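Long-range contact in SusD/RagB family nutrient-binding outer membrane lipoprotein (Bacteroides vulgatus, PDB 4F7A), which probably binds mucin O-glycans at the outer membrane, as a SusD-like lipoprotein of the TPR-like helical class: residues F49-F61 / W428-A440. Residues are numbered along the deposited sequence; the frame is centred on the assembly and turned at random.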
loop_
_atom_site.group_PDB
_atom_site.type_symbol
_atom_site.label_atom_id
_atom_site.label_comp_id
_atom_site.label_asym_id
_atom_site.label_seq_id
_atom_site.Cartn_x
_atom_site.Cartn_y
_atom_site.Cartn_z
ATOM N N PHE A 49 -11.888 4.902 -3.644
ATOM C CA PHE A 49 -10.451 5.257 -3.673
ATOM C C PHE A 49 -9.602 3.990 -3.617
ATOM O O PHE A 49 -8.770 3.729 -4.492
ATOM C CB PHE A 49 -10.133 6.175 -2.465
ATOM C CG PHE A 49 -8.768 6.867 -2.513
ATOM C CD1 PHE A 49 -7.603 6.187 -2.236
ATOM C CD2 PHE A 49 -8.679 8.226 -2.762
ATOM C CE1 PHE A 49 -6.369 6.851 -2.262
ATOM C CE2 PHE A 49 -7.469 8.886 -2.770
ATOM C CZ PHE A 49 -6.314 8.200 -2.538
ATOM N N GLN A 50 -9.887 3.164 -2.621
ATOM C CA GLN A 50 -9.066 2.012 -2.341
ATOM C C GLN A 50 -9.789 0.692 -2.072
ATOM O O GLN A 50 -9.292 -0.366 -2.476
ATOM C CB GLN A 50 -8.172 2.409 -1.160
ATOM C CG GLN A 50 -7.559 1.342 -0.390
ATOM C CD GLN A 50 -6.339 1.803 0.412
ATOM O OE1 GLN A 50 -6.021 3.010 0.538
ATOM N NE2 GLN A 50 -5.674 0.837 0.972
ATOM N N ASN A 51 -10.906 0.707 -1.344
ATOM C CA ASN A 51 -11.440 -0.560 -0.840
ATOM C C ASN A 51 -11.963 -1.477 -1.934
ATOM O O ASN A 51 -11.744 -2.698 -1.885
ATOM C CB ASN A 51 -12.520 -0.355 0.224
ATOM C CG ASN A 51 -12.774 -1.605 1.036
ATOM O OD1 ASN A 51 -13.910 -2.065 1.118
ATOM N ND2 ASN A 51 -11.699 -2.180 1.651
ATOM N N LEU A 52 -12.623 -0.898 -2.935
ATOM C CA LEU A 52 -13.128 -1.696 -4.053
ATOM C C LEU A 52 -12.120 -1.902 -5.199
ATOM O O LEU A 52 -12.455 -2.503 -6.230
ATOM C CB LEU A 52 -14.415 -1.112 -4.588
ATOM C CG LEU A 52 -15.645 -1.226 -3.699
ATOM C CD1 LEU A 52 -16.732 -0.296 -4.225
ATOM C CD2 LEU A 52 -16.170 -2.677 -3.608
ATOM N N ASN A 53 -10.900 -1.403 -5.025
ATOM C CA ASN A 53 -9.812 -1.642 -5.961
ATOM C C ASN A 53 -8.653 -2.376 -5.255
ATOM O O ASN A 53 -8.667 -3.593 -5.097
ATOM C CB ASN A 53 -9.361 -0.300 -6.555
ATOM C CG ASN A 53 -10.442 0.368 -7.336
ATOM O OD1 ASN A 53 -10.765 -0.057 -8.450
ATOM N ND2 ASN A 53 -11.000 1.420 -6.783
ATOM N N HIS A 54 -7.690 -1.620 -4.766
ATOM C CA HIS A 54 -6.454 -2.180 -4.229
ATOM C C HIS A 54 -6.676 -3.196 -3.121
ATOM O O HIS A 54 -5.965 -4.176 -3.049
ATOM C CB HIS A 54 -5.569 -1.061 -3.680
ATOM C CG HIS A 54 -5.438 0.103 -4.607
ATOM N ND1 HIS A 54 -6.510 0.901 -4.952
ATOM C CD2 HIS A 54 -4.354 0.644 -5.212
ATOM C CE1 HIS A 54 -6.094 1.864 -5.760
ATOM N NE2 HIS A 54 -4.790 1.726 -5.938
ATOM N N ASP A 55 -7.613 -2.924 -2.227
ATOM C CA ASP A 55 -7.819 -3.783 -1.056
ATOM C C ASP A 55 -8.343 -5.153 -1.473
ATOM O O ASP A 55 -8.100 -6.145 -0.783
ATOM C CB ASP A 55 -8.795 -3.134 -0.070
ATOM C CG ASP A 55 -8.157 -2.014 0.765
ATOM O OD1 ASP A 55 -6.928 -1.779 0.657
ATOM O OD2 ASP A 55 -8.903 -1.373 1.538
HETATM N N MSE A 56 -9.085 -5.191 -2.577
HETATM C CA MSE A 56 -9.547 -6.449 -3.121
HETATM C C MSE A 56 -8.450 -7.106 -3.961
HETATM O O MSE A 56 -8.173 -8.312 -3.809
HETATM C CB MSE A 56 -10.810 -6.249 -3.961
HETATM C CG MSE A 56 -11.240 -7.553 -4.619
HETATM SE SE MSE A 56 -12.936 -7.458 -5.521
HETATM C CE MSE A 56 -12.610 -5.981 -6.587
ATOM N N PHE A 57 -7.806 -6.330 -4.843
ATOM C CA PHE A 57 -6.806 -6.902 -5.728
ATOM C C PHE A 57 -5.592 -7.408 -4.973
ATOM O O PHE A 57 -4.967 -8.394 -5.385
ATOM C CB PHE A 57 -6.419 -5.940 -6.851
ATOM C CG PHE A 57 -7.581 -5.565 -7.765
ATOM C CD1 PHE A 57 -8.443 -6.530 -8.261
ATOM C CD2 PHE A 57 -7.802 -4.247 -8.115
ATOM C CE1 PHE A 57 -9.490 -6.174 -9.081
ATOM C CE2 PHE A 57 -8.847 -3.889 -8.957
ATOM C CZ PHE A 57 -9.685 -4.847 -9.432
ATOM N N SER A 58 -5.311 -6.795 -3.826
ATOM C CA SER A 58 -4.283 -7.307 -2.925
ATOM C C SER A 58 -4.530 -8.724 -2.356
ATOM O O SER A 58 -3.582 -9.379 -1.862
ATOM C CB SER A 58 -4.124 -6.350 -1.740
ATOM O OG SER A 58 -5.212 -6.453 -0.833
ATOM N N GLY A 59 -5.782 -9.155 -2.383
ATOM C CA GLY A 59 -6.218 -10.398 -1.771
ATOM C C GLY A 59 -6.684 -10.289 -0.332
ATOM O O GLY A 59 -7.157 -11.284 0.228
ATOM N N TYR A 60 -6.598 -9.095 0.264
ATOM C CA TYR A 60 -6.956 -8.918 1.671
ATOM C C TYR A 60 -8.462 -8.990 1.923
ATOM O O TYR A 60 -8.908 -9.635 2.879
ATOM C CB TYR A 60 -6.524 -7.552 2.219
ATOM C CG TYR A 60 -5.060 -7.322 2.455
ATOM C CD1 TYR A 60 -4.136 -8.373 2.546
ATOM C CD2 TYR A 60 -4.594 -6.032 2.630
ATOM C CE1 TYR A 60 -2.776 -8.109 2.794
ATOM C CE2 TYR A 60 -3.255 -5.767 2.858
ATOM C CZ TYR A 60 -2.349 -6.806 2.938
ATOM O OH TYR A 60 -1.042 -6.480 3.211
ATOM N N PHE A 61 -9.223 -8.256 1.117
ATOM C CA PHE A 61 -10.639 -7.976 1.414
ATOM C C PHE A 61 -11.558 -8.223 0.235
ATOM O O PHE A 61 -11.136 -8.249 -0.926
ATOM C CB PHE A 61 -10.839 -6.529 1.903
ATOM C CG PHE A 61 -10.142 -6.218 3.195
ATOM C CD1 PHE A 61 -10.571 -6.795 4.384
ATOM C CD2 PHE A 61 -9.071 -5.329 3.232
ATOM C CE1 PHE A 61 -9.927 -6.519 5.582
ATOM C CE2 PHE A 61 -8.421 -5.042 4.451
ATOM C CZ PHE A 61 -8.856 -5.661 5.615
ATOM N N TRP A 428 3.609 -9.156 3.038
ATOM C CA TRP A 428 2.177 -8.987 2.702
ATOM C C TRP A 428 1.292 -9.218 3.933
ATOM O O TRP A 428 0.360 -8.437 4.207
ATOM C CB TRP A 428 1.851 -9.920 1.554
ATOM C CG TRP A 428 0.448 -10.018 1.048
ATOM C CD1 TRP A 428 -0.140 -9.255 0.072
ATOM C CD2 TRP A 428 -0.487 -11.040 1.375
ATOM N NE1 TRP A 428 -1.411 -9.726 -0.192
ATOM C CE2 TRP A 428 -1.643 -10.826 0.588
ATOM C CE3 TRP A 428 -0.462 -12.124 2.246
ATOM C CZ2 TRP A 428 -2.753 -11.640 0.676
ATOM C CZ3 TRP A 428 -1.570 -12.947 2.316
ATOM C CH2 TRP A 428 -2.699 -12.699 1.536
ATOM N N ILE A 429 1.583 -10.248 4.710
ATOM C CA ILE A 429 0.855 -10.417 5.975
ATOM C C ILE A 429 1.061 -9.178 6.875
ATOM O O ILE A 429 0.097 -8.650 7.454
ATOM C CB ILE A 429 1.228 -11.715 6.747
ATOM C CG1 ILE A 429 0.977 -12.969 5.905
ATOM C CG2 ILE A 429 0.409 -11.801 8.036
ATOM C CD1 ILE A 429 1.639 -14.298 6.486
ATOM N N ALA A 430 2.296 -8.687 6.925
ATOM C CA ALA A 430 2.698 -7.620 7.829
ATOM C C ALA A 430 2.213 -6.237 7.424
ATOM O O ALA A 430 2.094 -5.369 8.283
ATOM C CB ALA A 430 4.242 -7.605 7.976
ATOM N N CYS A 431 1.917 -6.026 6.131
ATOM C CA CYS A 431 1.416 -4.718 5.661
ATOM C C CYS A 431 -0.084 -4.528 5.874
ATOM O O CYS A 431 -0.601 -3.437 5.637
ATOM C CB CYS A 431 1.748 -4.532 4.169
ATOM S SG CYS A 431 3.495 -4.119 3.890
ATOM N N TRP A 432 -0.773 -5.598 6.287
ATOM C CA TRP A 432 -2.218 -5.598 6.495
ATOM C C TRP A 432 -2.587 -4.513 7.513
ATOM O O TRP A 432 -1.885 -4.357 8.522
ATOM C CB TRP A 432 -2.645 -6.981 7.015
ATOM C CG TRP A 432 -4.126 -7.192 7.145
ATOM C CD1 TRP A 432 -4.953 -7.757 6.218
ATOM C CD2 TRP A 432 -4.961 -6.805 8.236
ATOM N NE1 TRP A 432 -6.235 -7.753 6.666
ATOM C CE2 TRP A 432 -6.268 -7.187 7.914
ATOM C CE3 TRP A 432 -4.724 -6.202 9.485
ATOM C CZ2 TRP A 432 -7.345 -6.985 8.786
ATOM C CZ3 TRP A 432 -5.792 -5.995 10.323
ATOM C CH2 TRP A 432 -7.082 -6.387 9.973
ATOM N N PRO A 433 -3.693 -3.771 7.274
ATOM C CA PRO A 433 -4.712 -3.907 6.218
ATOM C C PRO A 433 -4.520 -3.024 4.980
ATOM O O PRO A 433 -5.470 -2.841 4.192
ATOM C CB PRO A 433 -5.967 -3.475 6.938
ATOM C CG PRO A 433 -5.450 -2.334 7.842
ATOM C CD PRO A 433 -4.079 -2.750 8.262
ATOM N N GLU A 434 -3.309 -2.520 4.791
ATOM C CA GLU A 434 -3.061 -1.466 3.798
ATOM C C GLU A 434 -2.852 -2.084 2.422
ATOM O O GLU A 434 -1.744 -2.493 2.067
ATOM C CB GLU A 434 -1.857 -0.599 4.206
ATOM C CG GLU A 434 -1.913 0.834 3.635
ATOM C CD GLU A 434 -1.789 0.828 2.130
ATOM O OE1 GLU A 434 -0.653 0.584 1.673
ATOM O OE2 GLU A 434 -2.815 1.049 1.416
ATOM N N GLY A 435 -3.923 -2.092 1.640
ATOM C CA GLY A 435 -3.972 -2.824 0.385
ATOM C C GLY A 435 -3.115 -2.273 -0.741
ATOM O O GLY A 435 -2.733 -3.023 -1.642
HETATM N N MSE A 436 -2.825 -0.978 -0.738
HETATM C CA MSE A 436 -2.002 -0.406 -1.828
HETATM C C MSE A 436 -0.580 -0.946 -1.834
HETATM O O MSE A 436 -0.120 -1.419 -2.862
HETATM C CB MSE A 436 -1.972 1.112 -1.838
HETATM C CG MSE A 436 -3.324 1.734 -1.980
HETATM SE SE MSE A 436 -3.209 3.402 -2.992
HETATM C CE MSE A 436 -5.100 3.785 -2.987
ATOM N N GLU A 437 0.122 -0.892 -0.707
ATOM C CA GLU A 437 1.476 -1.456 -0.708
ATOM C C GLU A 437 1.445 -2.942 -1.059
ATOM O O GLU A 437 2.290 -3.432 -1.837
ATOM C CB GLU A 437 2.187 -1.215 0.617
ATOM C CG GLU A 437 3.672 -1.638 0.596
ATOM C CD GLU A 437 4.510 -0.984 -0.504
ATOM O OE1 GLU A 437 4.124 0.081 -1.039
ATOM O OE2 GLU A 437 5.579 -1.550 -0.861
ATOM N N ALA A 438 0.453 -3.646 -0.531
ATOM C CA ALA A 438 0.324 -5.101 -0.758
ATOM C C ALA A 438 0.150 -5.424 -2.236
ATOM O O ALA A 438 0.814 -6.310 -2.784
ATOM C CB ALA A 438 -0.857 -5.661 0.054
ATOM N N TRP A 439 -0.733 -4.676 -2.882
ATOM C CA TRP A 439 -1.026 -4.889 -4.275
ATOM C C TRP A 439 0.151 -4.481 -5.170
ATOM O O TRP A 439 0.444 -5.160 -6.127
ATOM C CB TRP A 439 -2.310 -4.162 -4.681
ATOM C CG TRP A 439 -2.744 -4.491 -6.120
ATOM C CD1 TRP A 439 -2.648 -5.696 -6.736
ATOM C CD2 TRP A 439 -3.375 -3.599 -7.068
ATOM N NE1 TRP A 439 -3.138 -5.617 -8.033
ATOM C CE2 TRP A 439 -3.590 -4.337 -8.254
ATOM C CE3 TRP A 439 -3.746 -2.240 -7.035
ATOM C CZ2 TRP A 439 -4.176 -3.779 -9.372
ATOM C CZ3 TRP A 439 -4.313 -1.683 -8.148
ATOM C CH2 TRP A 439 -4.529 -2.453 -9.311
ATOM N N ALA A 440 0.802 -3.358 -4.869
ATOM C CA ALA A 440 1.945 -2.912 -5.646
ATOM C C ALA A 440 3.030 -3.964 -5.621
ATOM O O ALA A 440 3.577 -4.327 -6.660
ATOM C CB ALA A 440 2.475 -1.595 -5.116
HETATM O O HOH W 1 -7.455 -1.005 3.824
#
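In the buried core of this SusD-like fold, Tyr60, just past the short helix 54-57, packs against the turn that links helix 416-431 to helix 435-445, where a cis peptide precedes Pro433. Its OH donates to Trp428 O at 2.6 Å, in the carbonyl plane and on a lone pair, near the C-terminal end of the first helix. Trp432 CD1 stands over the centre of the tyrosine ring, edge to face with planes 64° apart, and Ala438 CB lies 3.3 Å from Tyr60 OH. A second bond runs the other way: Trp428 NE1 donates to Ser58 O at 2.8 Å, the acceptor in its ring plane, while Tyr60 CE1 rests over the indole face. A phenylalanine in place of Tyr60 would probably leave Trp428 O without its hydroxyl donor. At the turn, Gly435 presses its CA against Asp55 OD1 at 3.1 Å, a spot with no room for a side chain. Gln50 NE2 bridges two acids, bonding Asp55 OD1 almost straight (167°) and Glu434 OE2 at 2.9 Å, the latter's carboxylate turned nearly perpendicular to the amide. The same Glu434 caps helix 435-445 through the backbone N of Met436 and Glu437, and makes a salt bridge with Arg127, which probably offsets its charge. Selenomethionine Met436, bent at chi2 (-147°), lays CE over the centre of the His54 ring; on the opposite face the edge of Trp439 comes up in an offset edge-to-face pair, while Phe57 CB lies over the face of that indole, 3.5 Å from Trp439 NE1. Helix 265-273 packs Ile267 against Tyr60, Trp428 and Trp432, His54 NE2 bonds Thr131 of helix 111-132, and strand 61-62 pairs antiparallel with strand 262-263.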